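Local coordinates for acetylxylan esterase (Geobacillus stearothermophilus, PDB 5BN1), which removes acetyl side groups from the xylose units of xylan and xylo-oligosaccharides as a serine esterase of the GDSL family, at residues A[24-38]-A[51-63]. The protein carries 1 engineered substitution. Sequence-based numbering, arbitrary orientation.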
ATOM      1  N   PRO A  24      -9.747  17.189 -11.430  1.00 34.41           N
ATOM      2  CA  PRO A  24     -10.423  18.465 -11.347  1.00 31.35           C
ATOM      3  C   PRO A  24     -11.836  18.523 -11.906  1.00 31.82           C
ATOM      4  O   PRO A  24     -12.631  19.411 -11.548  1.00 30.04           O
ATOM      5  CB  PRO A  24      -9.498  19.397 -12.203  1.00 34.42           C
ATOM      6  CG  PRO A  24      -9.075  18.465 -13.326  1.00 34.54           C
ATOM      7  CD  PRO A  24      -8.737  17.189 -12.544  1.00 37.18           C
ATOM      8  N   GLU A  25     -12.174  17.539 -12.745  1.00 29.57           N
ATOM      9  CA  GLU A  25     -13.305  17.664 -13.676  1.00 32.57           C
ATOM     10  C   GLU A  25     -14.652  17.568 -12.928  1.00 29.82           C
ATOM     11  O   GLU A  25     -15.673  18.227 -13.313  1.00 26.01           O
ATOM     12  CB  GLU A  25     -13.234  16.568 -14.769  1.00 40.38           C
ATOM     13  CG  GLU A  25     -11.808  16.244 -15.270  1.00 51.32           C
ATOM     14  CD  GLU A  25     -10.937  15.290 -14.365  1.00 60.19           C
ATOM     15  OE1 GLU A  25     -11.393  14.688 -13.304  1.00 53.51           O
ATOM     16  OE2 GLU A  25      -9.724  15.148 -14.727  1.00 80.47           O
ATOM     17  N   GLY A  26     -14.742  16.692 -11.895  1.00 25.44           N
ATOM     18  CA  GLY A  26     -16.046  16.587 -11.197  1.00 23.07           C
ATOM     19  C   GLY A  26     -17.304  16.199 -12.007  1.00 22.55           C
ATOM     20  O   GLY A  26     -18.444  16.455 -11.691  1.00 20.38           O
ATOM     21  N   GLU A  27     -17.065  15.371 -13.089  1.00 23.79           N
ATOM     22  CA  GLU A  27     -18.132  15.016 -13.989  0.50 25.08           C
ATOM     23  C   GLU A  27     -17.664  13.762 -14.794  1.00 25.54           C
ATOM     24  O   GLU A  27     -16.447  13.483 -14.872  1.00 28.30           O
ATOM     25  CB  GLU A  27     -18.386  16.219 -14.971  0.50 28.81           C
ATOM     26  CG  GLU A  27     -19.666  16.219 -15.796  0.50 32.01           C
ATOM     27  CD  GLU A  27     -19.742  17.331 -16.852  0.50 27.96           C
ATOM     28  OE1 GLU A  27     -18.686  17.914 -17.229  0.50 33.49           O
ATOM     29  OE2 GLU A  27     -20.865  17.589 -17.313  0.50 28.99           O
ATOM     30  N   GLY A  28     -18.624  13.093 -15.391  1.00 32.81           N
ATOM     31  CA  GLY A  28     -18.338  12.049 -16.374  1.00 40.55           C
ATOM     32  C   GLY A  28     -18.670  10.675 -15.766  1.00 42.57           C
ATOM     33  O   GLY A  28     -18.401   9.635 -16.331  1.00 45.65           O
ATOM     34  N   SER A  29     -19.263  10.676 -14.587  1.00 45.49           N
ATOM     35  CA  SER A  29     -19.672   9.423 -13.943  1.00 47.05           C
ATOM     36  C   SER A  29     -20.116   9.845 -12.565  1.00 51.35           C
ATOM     37  O   SER A  29     -19.756  10.932 -12.082  1.00 40.11           O
ATOM     38  CB  SER A  29     -18.522   8.370 -13.861  1.00 44.58           C
ATOM     39  OG  SER A  29     -17.492   8.835 -13.106  1.00 33.39           O
ATOM     40  N   PHE A  30     -20.889   9.010 -11.891  1.00 45.70           N
ATOM     41  CA  PHE A  30     -21.258   9.387 -10.511  1.00 37.09           C
ATOM     42  C   PHE A  30     -20.082   9.152  -9.616  1.00 45.25           C
ATOM     43  O   PHE A  30     -19.921   9.854  -8.580  1.00 43.41           O
ATOM     44  CB  PHE A  30     -22.322   8.345 -10.006  1.00 47.39           C
ATOM     45  CG  PHE A  30     -23.749   8.690 -10.335  1.00 40.31           C
ATOM     46  CD1 PHE A  30     -24.340   9.633  -9.548  1.00 33.26           C
ATOM     47  CD2 PHE A  30     -24.517   8.077 -11.413  1.00 36.27           C
ATOM     48  CE1 PHE A  30     -25.652  10.011  -9.678  1.00 21.65           C
ATOM     49  CE2 PHE A  30     -25.936   8.388 -11.538  1.00 25.70           C
ATOM     50  CZ  PHE A  30     -26.451   9.404 -10.732  1.00 39.31           C
ATOM     51  N   GLY A  31     -19.277   8.095  -9.907  1.00 35.62           N
ATOM     52  CA  GLY A  31     -18.131   8.075  -9.178  1.00 32.79           C
ATOM     53  C   GLY A  31     -17.689   9.486  -9.176  1.00 32.82           C
ATOM     54  O   GLY A  31     -17.231  10.008  -8.133  1.00 31.86           O
ATOM     55  N   ALA A  32     -17.713  10.112 -10.367  1.00 25.61           N
ATOM     56  CA  ALA A  32     -17.073  11.410 -10.405  1.00 24.38           C
ATOM     57  C   ALA A  32     -17.780  12.501  -9.520  1.00 21.68           C
ATOM     58  O   ALA A  32     -17.180  13.499  -9.269  1.00 23.54           O
ATOM     59  CB  ALA A  32     -17.000  11.962 -11.840  1.00 27.71           C
ATOM     60  N   LEU A  33     -19.049  12.294  -9.281  1.00 18.58           N
ATOM     61  CA  LEU A  33     -19.929  13.233  -8.533  1.00 19.73           C
ATOM     62  C   LEU A  33     -19.791  13.099  -7.029  1.00 18.31           C
ATOM     63  O   LEU A  33     -20.367  13.857  -6.286  1.00 17.46           O
ATOM     64  CB  LEU A  33     -21.389  13.076  -8.892  1.00 20.18           C
ATOM     65  CG  LEU A  33     -21.883  13.481 -10.320  1.00 21.57           C
ATOM     66  CD1 LEU A  33     -23.352  13.277 -10.535  1.00 23.10           C
ATOM     67  CD2 LEU A  33     -21.406  14.917 -10.627  1.00 21.58           C
ATOM     68  N   GLY A  34     -19.059  12.094  -6.590  1.00 18.49           N
ATOM     69  CA  GLY A  34     -18.924  11.811  -5.169  1.00 16.96           C
ATOM     70  C   GLY A  34     -20.059  11.039  -4.643  1.00 17.99           C
ATOM     71  O   GLY A  34     -20.911  10.522  -5.367  1.00 18.73           O
ATOM     72  N   THR A  35     -20.063  10.897  -3.306  1.00 16.45           N
ATOM     73  CA  THR A  35     -21.002   9.988  -2.648  1.00 17.07           C
ATOM     74  C   THR A  35     -21.996  10.590  -1.708  1.00 18.37           C
ATOM     75  O   THR A  35     -22.435   9.957  -0.733  1.00 24.28           O
ATOM     76  CB  THR A  35     -20.211   8.894  -1.853  1.00 18.39           C
ATOM     77  OG1 THR A  35     -19.300   9.528  -0.956  1.00 22.16           O
ATOM     78  CG2 THR A  35     -19.416   8.070  -2.889  1.00 26.49           C
ATOM     79  N   GLY A  36     -22.453  11.820  -1.959  1.00 14.56           N
ATOM     80  CA  GLY A  36     -23.361  12.520  -1.069  1.00 14.12           C
ATOM     81  C   GLY A  36     -24.482  13.127  -1.913  1.00 14.06           C
ATOM     82  O   GLY A  36     -25.004  12.618  -2.912  1.00 13.52           O
ATOM     83  N   TYR A  37     -24.924  14.281  -1.396  1.00 13.14           N
ATOM     84  CA  TYR A  37     -26.238  14.803  -1.847  1.00 13.40           C
ATOM     85  C   TYR A  37     -26.211  15.133  -3.362  1.00 12.15           C
ATOM     86  O   TYR A  37     -27.257  14.976  -3.963  1.00 12.59           O
ATOM     87  CB  TYR A  37     -26.757  16.035  -1.058  1.00 13.02           C
ATOM     88  CG  TYR A  37     -26.117  17.375  -1.350  1.00 12.35           C
ATOM     89  CD1 TYR A  37     -24.909  17.792  -0.790  1.00 12.53           C
ATOM     90  CD2 TYR A  37     -26.668  18.200  -2.343  1.00 13.15           C
ATOM     91  CE1 TYR A  37     -24.279  18.997  -1.124  1.00 12.78           C
ATOM     92  CE2 TYR A  37     -26.040  19.391  -2.658  1.00 13.81           C
ATOM     93  CZ  TYR A  37     -24.886  19.779  -2.092  1.00 15.30           C
ATOM     94  OH  TYR A  37     -24.209  20.981  -2.453  1.00 15.25           O
ATOM     95  N   VAL A  38     -25.094  15.580  -3.912  1.00 12.13           N
ATOM     96  CA  VAL A  38     -25.044  15.844  -5.351  1.00 12.05           C
ATOM     97  C   VAL A  38     -25.383  14.566  -6.163  1.00 12.30           C
ATOM     98  O   VAL A  38     -26.242  14.556  -6.978  1.00 14.71           O
ATOM     99  CB  VAL A  38     -23.733  16.446  -5.745  1.00 12.41           C
ATOM    100  CG1 VAL A  38     -23.605  16.601  -7.277  1.00 14.04           C
ATOM    101  CG2 VAL A  38     -23.541  17.827  -5.081  1.00 12.77           C
ATOM    102  N   GLU A  51     -35.865  11.421 -18.766  1.00 25.06           N
ATOM    103  CA  GLU A  51     -35.900  12.293 -19.941  1.00 21.98           C
ATOM    104  C   GLU A  51     -35.450  13.696 -19.691  1.00 26.11           C
ATOM    105  O   GLU A  51     -35.182  14.413 -20.642  1.00 24.46           O
ATOM    106  CB  GLU A  51     -37.371  12.310 -20.468  1.00 26.55           C
ATOM    107  CG  GLU A  51     -38.346  13.175 -19.700  1.00 25.97           C
ATOM    108  CD  GLU A  51     -38.818  12.722 -18.321  1.00 29.42           C
ATOM    109  OE1 GLU A  51     -38.582  11.573 -17.951  1.00 28.21           O
ATOM    110  OE2 GLU A  51     -39.404  13.543 -17.594  1.00 35.35           O
ATOM    111  N   LEU A  52     -35.206  14.059 -18.435  1.00 21.54           N
ATOM    112  CA  LEU A  52     -34.608  15.327 -18.115  1.00 23.63           C
ATOM    113  C   LEU A  52     -33.106  15.172 -18.243  1.00 26.61           C
ATOM    114  O   LEU A  52     -32.375  14.802 -17.317  1.00 30.22           O
ATOM    115  CB  LEU A  52     -35.043  15.764 -16.698  1.00 22.81           C
ATOM    116  CG  LEU A  52     -34.370  17.044 -16.254  1.00 31.22           C
ATOM    117  CD1 LEU A  52     -35.135  18.148 -16.920  1.00 35.62           C
ATOM    118  CD2 LEU A  52     -34.490  17.190 -14.740  1.00 33.31           C
ATOM    119  N   GLY A  53     -32.598  15.558 -19.346  1.00 22.66           N
ATOM    120  CA  GLY A  53     -31.256  15.322 -19.725  1.00 24.50           C
ATOM    121  C   GLY A  53     -30.312  16.390 -19.244  1.00 22.46           C
ATOM    122  O   GLY A  53     -29.650  17.052 -20.011  1.00 27.78           O
ATOM    123  N   ILE A  54     -30.169  16.435 -17.937  1.00 23.76           N
ATOM    124  CA  ILE A  54     -29.277  17.437 -17.344  1.00 25.50           C
ATOM    125  C   ILE A  54     -27.873  16.931 -17.251  1.00 24.78           C
ATOM    126  O   ILE A  54     -27.669  15.697 -17.062  1.00 30.43           O
ATOM    127  CB  ILE A  54     -29.756  17.914 -15.980  1.00 29.80           C
ATOM    128  CG1 ILE A  54     -29.924  16.780 -15.049  1.00 37.44           C
ATOM    129  CG2 ILE A  54     -31.060  18.651 -16.112  1.00 36.85           C
ATOM    130  CD1 ILE A  54     -29.949  17.319 -13.640  1.00 45.68           C
ATOM    131  N   ARG A  55     -26.919  17.834 -17.437  1.00 20.26           N
ATOM    132  CA  ARG A  55     -25.551  17.478 -17.242  0.50 21.57           C
ATOM    133  C   ARG A  55     -25.116  18.173 -15.944  1.00 23.30           C
ATOM    134  O   ARG A  55     -25.437  19.246 -15.681  1.00 23.55           O
ATOM    135  CB  ARG A  55     -24.632  17.915 -18.356  0.50 26.21           C
ATOM    136  CG  ARG A  55     -25.195  17.874 -19.760  0.50 28.07           C
ATOM    137  CD  ARG A  55     -24.111  18.615 -20.557  0.50 31.49           C
ATOM    138  NE  ARG A  55     -22.865  18.436 -19.752  0.50 34.53           N
ATOM    139  CZ  ARG A  55     -21.683  18.976 -20.017  0.50 32.65           C
ATOM    140  NH1 ARG A  55     -21.541  19.803 -21.040  0.50 35.46           N
ATOM    141  NH2 ARG A  55     -20.668  18.738 -19.229  0.50 35.17           N
ATOM    142  N   VAL A  56     -24.507  17.388 -15.075  1.00 22.00           N
ATOM    143  CA  VAL A  56     -24.138  17.824 -13.710  1.00 21.54           C
ATOM    144  C   VAL A  56     -22.679  17.719 -13.475  1.00 20.88           C
ATOM    145  O   VAL A  56     -22.001  16.748 -13.840  1.00 22.95           O
ATOM    146  CB  VAL A  56     -24.971  17.075 -12.654  1.00 21.70           C
ATOM    147  CG1 VAL A  56     -24.599  17.532 -11.228  1.00 20.85           C
ATOM    148  CG2 VAL A  56     -26.430  17.221 -12.882  1.00 23.79           C
ATOM    149  N   VAL A  57     -22.092  18.785 -12.855  1.00 18.53           N
ATOM    150  CA  VAL A  57     -20.702  18.905 -12.526  1.00 18.19           C
ATOM    151  C   VAL A  57     -20.600  19.234 -10.987  1.00 18.62           C
ATOM    152  O   VAL A  57     -21.396  20.013 -10.495  1.00 17.06           O
ATOM    153  CB  VAL A  57     -20.025  20.069 -13.310  1.00 25.33           C
ATOM    154  CG1 VAL A  57     -18.552  20.064 -13.077  1.00 26.03           C
ATOM    155  CG2 VAL A  57     -20.325  19.969 -14.805  1.00 32.00           C
ATOM    156  N   ASN A  58     -19.668  18.562 -10.304  1.00 17.16           N
ATOM    157  CA  ASN A  58     -19.416  18.803  -8.906  1.00 16.27           C
ATOM    158  C   ASN A  58     -18.096  19.405  -8.705  1.00 15.23           C
ATOM    159  O   ASN A  58     -17.015  18.857  -8.940  1.00 17.40           O
ATOM    160  CB  ASN A  58     -19.513  17.465  -8.139  1.00 15.18           C
ATOM    161  CG  ASN A  58     -19.439  17.676  -6.627  1.00 17.76           C
ATOM    162  OD1 ASN A  58     -19.018  18.722  -6.136  1.00 16.32           O
ATOM    163  ND2 ASN A  58     -19.765  16.613  -5.869  1.00 15.06           N
ATOM    164  N   LYS A  59     -18.095  20.684  -8.281  1.00 15.81           N
ATOM    165  CA  LYS A  59     -16.916  21.464  -7.990  1.00 16.65           C
ATOM    166  C   LYS A  59     -16.659  21.730  -6.515  1.00 15.93           C
ATOM    167  O   LYS A  59     -15.912  22.633  -6.115  1.00 15.87           O
ATOM    168  CB  LYS A  59     -16.878  22.803  -8.824  1.00 16.92           C
ATOM    169  CG  LYS A  59     -16.717  22.497 -10.310  1.00 18.91           C
ATOM    170  CD  LYS A  59     -15.390  22.010 -10.682  1.00 23.39           C
ATOM    171  CE  LYS A  59     -15.155  22.037 -12.211  1.00 27.32           C
ATOM    172  NZ  LYS A  59     -13.771  21.640 -12.567  1.00 33.20           N
ATOM    173  N   GLY A  60     -17.266  20.897  -5.659  1.00 15.78           N
ATOM    174  CA  GLY A  60     -17.021  21.005  -4.223  1.00 15.08           C
ATOM    175  C   GLY A  60     -15.577  20.761  -3.868  1.00 15.27           C
ATOM    176  O   GLY A  60     -14.929  19.862  -4.546  1.00 16.65           O
ATOM    177  N   ILE A  61     -15.032  21.467  -2.873  1.00 14.46           N
ATOM    178  CA  ILE A  61     -13.737  21.169  -2.362  0.50 14.65           C
ATOM    179  C   ILE A  61     -13.745  21.207  -0.848  1.00 16.38           C
ATOM    180  O   ILE A  61     -14.056  22.219  -0.225  1.00 14.49           O
ATOM    181  CB  ILE A  61     -12.696  22.125  -2.935  0.50 14.96           C
ATOM    182  CG1 ILE A  61     -12.635  21.935  -4.408  0.50 14.29           C
ATOM    183  CG2 ILE A  61     -11.333  21.913  -2.335  0.50 16.11           C
ATOM    184  CD1 ILE A  61     -11.559  22.687  -5.103  0.50 15.41           C
ATOM    185  N   SER A  62     -13.353  20.076  -0.216  1.00 15.45           N
ATOM    186  CA  SER A  62     -13.295  20.008   1.213  0.70 16.57           C
ATOM    187  C   SER A  62     -12.464  21.124   1.814  1.00 13.72           C
ATOM    188  O   SER A  62     -11.376  21.418   1.312  1.00 15.71           O
ATOM    189  CB  SER A  62     -12.641  18.630   1.577  0.70 18.03           C
ATOM    190  OG  SER A  62     -12.639  18.517   2.996  0.70 18.83           O
ATOM    191  N   GLY A  63     -12.971  21.711   2.905  1.00 14.88           N
ATOM    192  CA  GLY A  63     -12.361  22.783   3.634  1.00 16.14           C
ATOM    193  C   GLY A  63     -12.684  24.193   3.220  1.00 14.34           C
ATOM    194  O   GLY A  63     -12.243  25.107   3.895  1.00 16.00           O
TER
HETATM  195  O   HOH W   1     -22.978  15.471 -16.526  1.00 45.47           O
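Asn58 and Gly26 meet backbone to backbone: Asn58 N gives a nearly straight hydrogen bond (169°) to Gly26 O, 2.8 Å away. Gly26 CA lies 3.3 Å from Asn58 O, so closely that a beta carbon there would collide with this oxygen; only glycine fits, and its positive phi suits it too. The Asn58 carboxamide is turned to the other segment by a CG anti to the backbone N (chi1 -172°). Its ND2 donates to Leu33 O (2.9 Å), which lies in the amide plane, although the amide approaches from above the carbonyl plane of Leu33. OD1 accepts from Gly60 N at 2.8 Å, forming an Asx turn that starts at Asn58. Strand 55-58 is an outermost one of the five-stranded parallel sheet in the SGNH-hydrolase fold, and the turn leads toward Gly63, inferred to stabilise the transition state. A leucine in place of Asn58 would probably leave Leu33 O and Gly60 N without these partners and let the turn shift. The long Lys59 chain, folded back at chi2, carries its ammonium NZ to Pro24 O (2.7 Å) as hydrogen-bond donor, while Val56 CG1 packs on both Leu33 CD2 and Val38 CG1, branched side chains suited to a buried apolar face. In the conformers modelled here Glu27 and Arg55 pair as a salt bridge, though so short an approach leaves its detail doubtful. Further out, Asn58 ND2 also bonds to Thr17 O, and in this conformer Arg55 NH1 pairs with Glu105 of a neighbouring subunit.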